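Local coordinates for neurotoxin (Clostridium botulinum, PDB 2QN0), which is the zinc-dependent light chain protease of botulinum neurotoxin type C1, which cleaves the neuronal SNARE proteins SNAP-25 and syntaxin, at residues N42-P47 / G150-S155; N57-P62 / Y72-L77; F94-S99 / N391-Q396. One frame throughout, in Å; residues are numbered along the deposited sequence.

Contact 1: N42-P47 / G150-S155; sequences NIWVIP and GSINPS
Trp44 and Ile152 meet tip to tip in the apolar part of this contact. CD1 of Ile152 lies over one face of the indole, 3.6 Å from Trp44 CE2, and makes a CH-pi contact with the six-membered ring, 26° off its normal and offset toward the rim. Pro154 meets the indole at CD1 alone, its CB 3.7 Å from Trp44 CD1 in an oblique approach. Val136 and Val138 of strand 136-141 pack on Ile152 in turn.

The polar part is one direct bond and one water. Ser155 N donates to Asn42 O at 2.8 Å and nearly straight (168°). Water 1 sits in the indole plane and accepts from Trp44 NE1 at 3.2 Å and from Asn42 ND2 at 2.7 Å; its own bond to Asn153 O is weak. Asn42 CG lies anti to the carbonyl carbon (chi1 -58°), which carries the amide out to this water.

Beyond Ser155 the pairing continues, Trp44 bonding through its backbone to Val156 and Ile158. The arrangement is the start of a parallel strand pair, 43-46 with 156-159, in the mixed beta-sheet of the clostridial neurotoxin zinc protease fold, entered from edge strand 146-152.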
# COMPACT_ATOMS: atom_id res chain seq x y z
N ASN A 42 11.58 4.07 6.35
CA ASN A 42 10.58 5.12 6.23
C ASN A 42 9.14 4.62 6.13
O ASN A 42 8.27 5.32 5.62
CB ASN A 42 10.93 6.01 5.03
CG ASN A 42 12.31 6.64 5.15
OD1 ASN A 42 13.06 6.70 4.18
ND2 ASN A 42 12.65 7.10 6.35
N ILE A 43 8.89 3.40 6.60
CA ILE A 43 7.54 2.84 6.59
C ILE A 43 7.03 2.87 8.03
O ILE A 43 7.62 2.26 8.92
CB ILE A 43 7.52 1.38 6.11
CG1 ILE A 43 8.02 1.28 4.67
CG2 ILE A 43 6.08 0.84 6.20
CD1 ILE A 43 8.10 -0.15 4.15
N TRP A 44 5.93 3.58 8.25
CA TRP A 44 5.33 3.70 9.57
C TRP A 44 3.92 3.14 9.60
O TRP A 44 3.27 3.01 8.56
CB TRP A 44 5.25 5.17 9.99
CG TRP A 44 6.58 5.82 10.24
CD1 TRP A 44 7.49 6.22 9.30
CD2 TRP A 44 7.15 6.11 11.51
NE1 TRP A 44 8.60 6.75 9.92
CE2 TRP A 44 8.41 6.70 11.28
CE3 TRP A 44 6.71 5.94 12.84
CZ2 TRP A 44 9.25 7.11 12.32
CZ3 TRP A 44 7.55 6.35 13.88
CH2 TRP A 44 8.81 6.93 13.61
N VAL A 45 3.45 2.80 10.80
CA VAL A 45 2.10 2.30 10.95
C VAL A 45 1.41 3.03 12.09
O VAL A 45 1.98 3.21 13.17
CB VAL A 45 2.07 0.77 11.22
CG1 VAL A 45 2.89 0.43 12.45
CG2 VAL A 45 0.62 0.31 11.41
N ILE A 46 0.19 3.49 11.83
CA ILE A 46 -0.64 4.16 12.83
C ILE A 46 -1.87 3.26 12.86
O ILE A 46 -2.71 3.30 11.96
CB ILE A 46 -1.05 5.58 12.39
CG1 ILE A 46 0.19 6.45 12.20
CG2 ILE A 46 -1.97 6.20 13.44
CD1 ILE A 46 -0.11 7.86 11.71
N PRO A 47 -1.98 2.41 13.90
CA PRO A 47 -3.08 1.45 14.09
C PRO A 47 -4.44 2.05 14.43
O PRO A 47 -5.12 1.56 15.33
CB PRO A 47 -2.57 0.55 15.22
CG PRO A 47 -1.10 0.88 15.37
CD PRO A 47 -1.04 2.34 15.03
N GLY A 150 8.85 18.88 16.04
CA GLY A 150 9.57 18.65 14.80
C GLY A 150 8.71 17.89 13.81
O GLY A 150 7.48 17.87 13.94
N SER A 151 9.34 17.27 12.83
CA SER A 151 8.58 16.50 11.85
C SER A 151 9.42 15.40 11.24
O SER A 151 10.64 15.38 11.38
CB SER A 151 8.04 17.43 10.76
OG SER A 151 9.07 18.20 10.18
N ILE A 152 8.75 14.45 10.60
CA ILE A 152 9.43 13.35 9.93
C ILE A 152 8.83 13.21 8.53
O ILE A 152 7.76 13.75 8.25
CB ILE A 152 9.28 12.00 10.68
CG1 ILE A 152 7.81 11.62 10.82
CG2 ILE A 152 9.96 12.09 12.05
CD1 ILE A 152 7.59 10.18 11.28
N ASN A 153 9.53 12.49 7.66
CA ASN A 153 9.07 12.30 6.29
C ASN A 153 8.87 10.82 5.97
O ASN A 153 9.74 10.18 5.39
CB ASN A 153 10.07 12.90 5.31
CG ASN A 153 9.92 14.41 5.17
OD1 ASN A 153 9.82 15.14 6.15
ND2 ASN A 153 9.91 14.88 3.92
N PRO A 154 7.72 10.26 6.36
CA PRO A 154 7.48 8.84 6.06
C PRO A 154 7.30 8.72 4.55
O PRO A 154 6.92 9.69 3.88
CB PRO A 154 6.15 8.55 6.78
CG PRO A 154 6.04 9.63 7.82
CD PRO A 154 6.60 10.84 7.11
N SER A 155 7.59 7.55 4.00
CA SER A 155 7.37 7.33 2.57
C SER A 155 6.03 6.62 2.46
O SER A 155 5.28 6.82 1.50
CB SER A 155 8.47 6.46 1.96
OG SER A 155 9.66 7.21 1.80
O HOH W 1 10.76 8.18 7.98

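Contact 2: N57-P62 / Y72-L77; sequences NLNKPP and YDPNYL
Pro61 presses on the ring of Tyr72 where two parts of the long loop between strand 43-46 and helix 80-97 fold back on each other, a proline-aromatic CH-pi contact without regular secondary structure. Pro61 CD stands over the ring centre, 3.3 Å from the centroid and only 7° off the normal, while CG leans toward the phenol end, 3.6 Å from Tyr72 CZ. The tyrosine is buried, although the proline above it is poorly ordered. Tyr72 CG lies anti to the carbonyl carbon (chi1 -61°), which turns the ring toward segment 57-62. Lys60 crosses the root of the same side chain, with CG 3.5 Å from Tyr72 CB.

At the other end Leu58 CB packs on Pro74, and the side chains of Asn59 and Pro74 cross at about a right angle, bringing Asn59 OD1 to 3.1 Å from Pro74 CG. No direct hydrogen bond joins the segments. Water 2 bridges them instead, donating to Leu58 O and accepting from Asp73 N.

Further out, an Asx turn shapes each segment. Asp73 OD1 accepts from Asn75 N, which approaches from above the carboxylate plane, and the type I turn from Asp73 to Tyr76 places Pro74 at its second position. Arg49 NH1 binds the carbonyl oxygens of Asp73 and Tyr76, tying that turn to the chain just after strand 43-46. Val430 from the C-terminal end packs on Lys60 and Tyr72. In the other Asx turn, Asn57 OD1 is gripped twice by Asn59: the backbone N comes in the carbonyl plane at 2.7 Å, and ND2 arrives at 2.9 Å, tilted 27° from that plane.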
# COMPACT_ATOMS: atom_id res chain seq x y z
N ASN A 57 -18.32 9.22 9.89
CA ASN A 57 -19.19 8.28 10.58
C ASN A 57 -18.80 6.88 10.11
O ASN A 57 -18.77 6.61 8.91
CB ASN A 57 -20.65 8.56 10.22
CG ASN A 57 -21.62 7.75 11.06
OD1 ASN A 57 -21.50 6.54 11.18
ND2 ASN A 57 -22.60 8.43 11.65
N LEU A 58 -18.48 5.99 11.05
CA LEU A 58 -18.07 4.63 10.70
C LEU A 58 -19.22 3.62 10.72
O LEU A 58 -18.99 2.42 10.61
CB LEU A 58 -16.95 4.17 11.64
CG LEU A 58 -15.70 5.06 11.67
CD1 LEU A 58 -14.69 4.49 12.65
CD2 LEU A 58 -15.10 5.15 10.27
N ASN A 59 -20.44 4.11 10.87
CA ASN A 59 -21.61 3.23 10.89
C ASN A 59 -22.05 2.89 9.47
O ASN A 59 -21.69 3.57 8.52
CB ASN A 59 -22.76 3.89 11.66
CG ASN A 59 -22.49 3.97 13.15
OD1 ASN A 59 -22.44 2.95 13.83
ND2 ASN A 59 -22.32 5.19 13.66
N LYS A 60 -22.83 1.82 9.34
CA LYS A 60 -23.32 1.39 8.04
C LYS A 60 -24.04 2.54 7.34
O LYS A 60 -24.84 3.24 7.96
CB LYS A 60 -24.27 0.20 8.20
CG LYS A 60 -23.64 -1.00 8.89
CD LYS A 60 -24.65 -2.12 9.15
CE LYS A 60 -25.09 -2.82 7.87
NZ LYS A 60 -25.85 -1.92 6.96
N PRO A 61 -23.76 2.76 6.05
CA PRO A 61 -24.39 3.83 5.28
C PRO A 61 -25.91 3.65 5.15
O PRO A 61 -26.40 2.53 5.01
CB PRO A 61 -23.69 3.73 3.92
CG PRO A 61 -22.35 3.19 4.27
CD PRO A 61 -22.70 2.11 5.26
N PRO A 62 -26.66 4.75 5.21
CA PRO A 62 -28.12 4.70 5.10
C PRO A 62 -28.58 4.36 3.68
O PRO A 62 -29.37 3.43 3.48
CB PRO A 62 -28.55 6.11 5.51
CG PRO A 62 -27.46 6.55 6.43
CD PRO A 62 -26.23 6.08 5.70
N TYR A 72 -19.19 -2.77 7.71
CA TYR A 72 -19.11 -1.61 8.58
C TYR A 72 -19.23 -1.92 10.07
O TYR A 72 -20.23 -2.49 10.52
CB TYR A 72 -20.19 -0.60 8.18
CG TYR A 72 -20.05 -0.11 6.76
CD1 TYR A 72 -19.31 1.04 6.48
CD2 TYR A 72 -20.62 -0.81 5.70
CE1 TYR A 72 -19.14 1.48 5.16
CE2 TYR A 72 -20.45 -0.38 4.38
CZ TYR A 72 -19.71 0.76 4.12
OH TYR A 72 -19.53 1.18 2.83
N ASP A 73 -18.21 -1.55 10.83
CA ASP A 73 -18.19 -1.77 12.28
C ASP A 73 -17.51 -0.56 12.92
O ASP A 73 -16.29 -0.45 12.92
CB ASP A 73 -17.42 -3.04 12.63
CG ASP A 73 -17.37 -3.30 14.13
OD1 ASP A 73 -17.90 -2.46 14.89
OD2 ASP A 73 -16.80 -4.33 14.55
N PRO A 74 -18.31 0.36 13.48
CA PRO A 74 -17.79 1.57 14.12
C PRO A 74 -16.89 1.33 15.32
O PRO A 74 -16.15 2.22 15.73
CB PRO A 74 -19.06 2.33 14.49
CG PRO A 74 -20.01 1.22 14.82
CD PRO A 74 -19.77 0.25 13.68
N ASN A 75 -16.92 0.12 15.87
CA ASN A 75 -16.10 -0.18 17.04
C ASN A 75 -14.79 -0.91 16.73
O ASN A 75 -13.98 -1.14 17.63
CB ASN A 75 -16.91 -0.99 18.06
CG ASN A 75 -18.18 -0.28 18.47
OD1 ASN A 75 -18.15 0.89 18.86
ND2 ASN A 75 -19.30 -0.98 18.40
N TYR A 76 -14.58 -1.28 15.47
CA TYR A 76 -13.34 -1.96 15.11
C TYR A 76 -12.17 -1.00 15.26
O TYR A 76 -12.18 0.10 14.71
CB TYR A 76 -13.41 -2.48 13.67
CG TYR A 76 -12.13 -3.13 13.21
CD1 TYR A 76 -11.60 -4.22 13.89
CD2 TYR A 76 -11.44 -2.65 12.10
CE1 TYR A 76 -10.40 -4.81 13.49
CE2 TYR A 76 -10.24 -3.23 11.69
CZ TYR A 76 -9.73 -4.31 12.39
OH TYR A 76 -8.54 -4.88 11.99
N LEU A 77 -11.16 -1.42 16.03
CA LEU A 77 -9.96 -0.62 16.31
C LEU A 77 -10.22 0.55 17.25
O LEU A 77 -9.43 1.50 17.29
CB LEU A 77 -9.34 -0.09 15.01
CG LEU A 77 -8.52 -1.05 14.16
CD1 LEU A 77 -7.77 -0.26 13.08
CD2 LEU A 77 -7.53 -1.81 15.03
O HOH W 2 -16.92 0.84 9.72

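Contact 3: F94-S99 / N391-Q396; sequences FKRINS and NVYDIQ
The C-terminal end of helix 80-97 meets the loop 391-396 chiefly through Arg96. Arg96 CG is anti to the backbone N (chi1 -180°), and the chain runs extended from CG to NE, carrying the guanidinium across the loop. NH1 donates to Ile395 O at 2.9 Å; the oxygen lies close to the guanidinium plane, but the nitrogen stands above the carbonyl plane, 43° out of it. A second, weak bond runs from the same NH1 to Gln396 O, which also accepts from Arg100.

NE makes another weak bond, to Tyr393 OH, 3.0 Å away at the guanidinium edge. The phenol ring is turned 83° from the guanidinium, so the two planes stand almost perpendicular and do not stack. Asp222 unites the pair from outside: one carboxylate oxygen forms a salt bridge with Arg96 NH2 and the other is hydrogen-bonded to Tyr393 OH. This acid probably balances the charge of the buried arginine.

Ile395 supplies the apolar part. Its CD1 rests 3.8 Å from Lys95 CB, and CG2 approaches the helix backbone at Arg96 CA, 3.7 Å away. Ser99 OG bonds back to Arg96 O at 2.6 Å, on a lone pair in the carbonyl plane, and Ser99 N donates to the same oxygen, holding the chain as it leaves the helix. Ile224 touches both Arg96 and Tyr393, placing this arginine-centred junction of helix end and C-terminal loop beside helix 223-238, which carries the zinc-binding HExxH motif.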
# COMPACT_ATOMS: atom_id res chain seq x y z
N PHE A 94 4.51 -8.26 7.58
CA PHE A 94 5.72 -7.75 6.96
C PHE A 94 6.84 -8.78 7.07
O PHE A 94 7.65 -8.93 6.16
CB PHE A 94 6.16 -6.42 7.59
CG PHE A 94 5.65 -5.22 6.85
CD1 PHE A 94 4.35 -4.76 7.03
CD2 PHE A 94 6.46 -4.56 5.93
CE1 PHE A 94 3.86 -3.67 6.31
CE2 PHE A 94 5.99 -3.47 5.20
CZ PHE A 94 4.68 -3.02 5.40
N LYS A 95 6.88 -9.51 8.19
CA LYS A 95 7.90 -10.54 8.35
C LYS A 95 7.72 -11.64 7.30
O LYS A 95 8.69 -12.15 6.75
CB LYS A 95 7.83 -11.14 9.76
CG LYS A 95 8.27 -10.20 10.87
CD LYS A 95 8.12 -10.89 12.23
CE LYS A 95 8.50 -9.98 13.39
NZ LYS A 95 8.32 -10.70 14.69
N ARG A 96 6.47 -11.99 7.03
CA ARG A 96 6.19 -13.03 6.04
C ARG A 96 6.55 -12.51 4.65
O ARG A 96 7.12 -13.22 3.83
CB ARG A 96 4.72 -13.46 6.10
CG ARG A 96 4.35 -14.55 5.09
CD ARG A 96 3.09 -15.29 5.54
NE ARG A 96 2.39 -15.95 4.44
CZ ARG A 96 2.90 -16.91 3.67
NH1 ARG A 96 4.14 -17.34 3.87
NH2 ARG A 96 2.16 -17.44 2.71
N ILE A 97 6.21 -11.25 4.38
CA ILE A 97 6.53 -10.66 3.08
C ILE A 97 8.06 -10.68 2.92
O ILE A 97 8.58 -11.01 1.86
CB ILE A 97 6.02 -9.20 3.00
CG1 ILE A 97 4.49 -9.20 2.95
CG2 ILE A 97 6.60 -8.50 1.77
CD1 ILE A 97 3.86 -7.82 3.09
N ASN A 98 8.75 -10.36 4.01
CA ASN A 98 10.21 -10.30 4.03
C ASN A 98 10.89 -11.66 3.94
O ASN A 98 12.12 -11.73 3.80
CB ASN A 98 10.65 -9.59 5.32
CG ASN A 98 12.07 -9.07 5.26
OD1 ASN A 98 12.52 -8.57 4.22
ND2 ASN A 98 12.79 -9.17 6.37
N SER A 99 10.12 -12.74 4.00
CA SER A 99 10.68 -14.08 3.94
C SER A 99 11.09 -14.54 2.54
O SER A 99 11.80 -15.54 2.39
CB SER A 99 9.71 -15.11 4.56
OG SER A 99 8.59 -15.34 3.72
N ASN A 391 -0.52 -21.60 15.05
CA ASN A 391 -1.14 -22.88 14.74
C ASN A 391 -2.16 -22.66 13.63
O ASN A 391 -2.73 -23.61 13.09
CB ASN A 391 -1.85 -23.46 15.96
CG ASN A 391 -0.88 -23.85 17.06
OD1 ASN A 391 0.09 -24.57 16.82
ND2 ASN A 391 -1.14 -23.38 18.28
N VAL A 392 -2.40 -21.40 13.30
CA VAL A 392 -3.36 -21.02 12.28
C VAL A 392 -2.68 -20.40 11.06
O VAL A 392 -2.98 -20.75 9.92
CB VAL A 392 -4.37 -19.98 12.84
CG1 VAL A 392 -5.28 -19.48 11.73
CG2 VAL A 392 -5.20 -20.62 13.95
N TYR A 393 -1.74 -19.51 11.33
CA TYR A 393 -1.03 -18.80 10.27
C TYR A 393 0.41 -18.52 10.71
O TYR A 393 0.62 -17.91 11.75
CB TYR A 393 -1.75 -17.48 10.01
CG TYR A 393 -1.27 -16.69 8.82
CD1 TYR A 393 -1.80 -16.90 7.55
CD2 TYR A 393 -0.28 -15.71 8.96
CE1 TYR A 393 -1.36 -16.16 6.45
CE2 TYR A 393 0.17 -14.96 7.87
CZ TYR A 393 -0.38 -15.20 6.62
OH TYR A 393 0.05 -14.46 5.54
N ASP A 394 1.38 -18.98 9.93
CA ASP A 394 2.77 -18.70 10.28
C ASP A 394 3.53 -18.01 9.16
O ASP A 394 3.06 -17.96 8.02
CB ASP A 394 3.51 -19.97 10.74
CG ASP A 394 3.61 -21.04 9.66
OD1 ASP A 394 3.75 -20.71 8.47
OD2 ASP A 394 3.59 -22.23 10.03
N ILE A 395 4.69 -17.48 9.49
CA ILE A 395 5.53 -16.75 8.54
C ILE A 395 5.94 -17.54 7.30
O ILE A 395 5.88 -17.03 6.18
CB ILE A 395 6.80 -16.21 9.24
CG1 ILE A 395 6.40 -15.15 10.27
CG2 ILE A 395 7.77 -15.63 8.22
CD1 ILE A 395 7.55 -14.67 11.13
N GLN A 396 6.36 -18.79 7.49
CA GLN A 396 6.81 -19.60 6.37
C GLN A 396 5.74 -20.07 5.38
O GLN A 396 5.93 -19.97 4.17
CB GLN A 396 7.58 -20.82 6.88
CG GLN A 396 8.20 -21.68 5.79
CD GLN A 396 9.18 -20.91 4.92
OE1 GLN A 396 10.02 -20.16 5.42
NE2 GLN A 396 9.09 -21.11 3.61

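In the fold
Strand 43-46, the loop after it and helix 80-97 run in succession through contacts 1, 2 and 3. Contact 1 touches contact 3 where Ile43 CD1 meets Phe94 CE2 at 4.1 Å, their centres 23 Å apart. Contact 2, in the loop between strand and helix, touches contact 1 through Pro47 O and Leu77 CD1, 3.9 Å apart. Contacts 2 and 3 do not meet: their nearest atoms are about 14 Å apart. Contact 3 leads to the zinc site: Phe94, Arg96, Ile97 and Tyr393 pack on helix 223-238, Ile97 on Met228 next to the zinc ligand His229, which binds the metal together with His233 and Glu269.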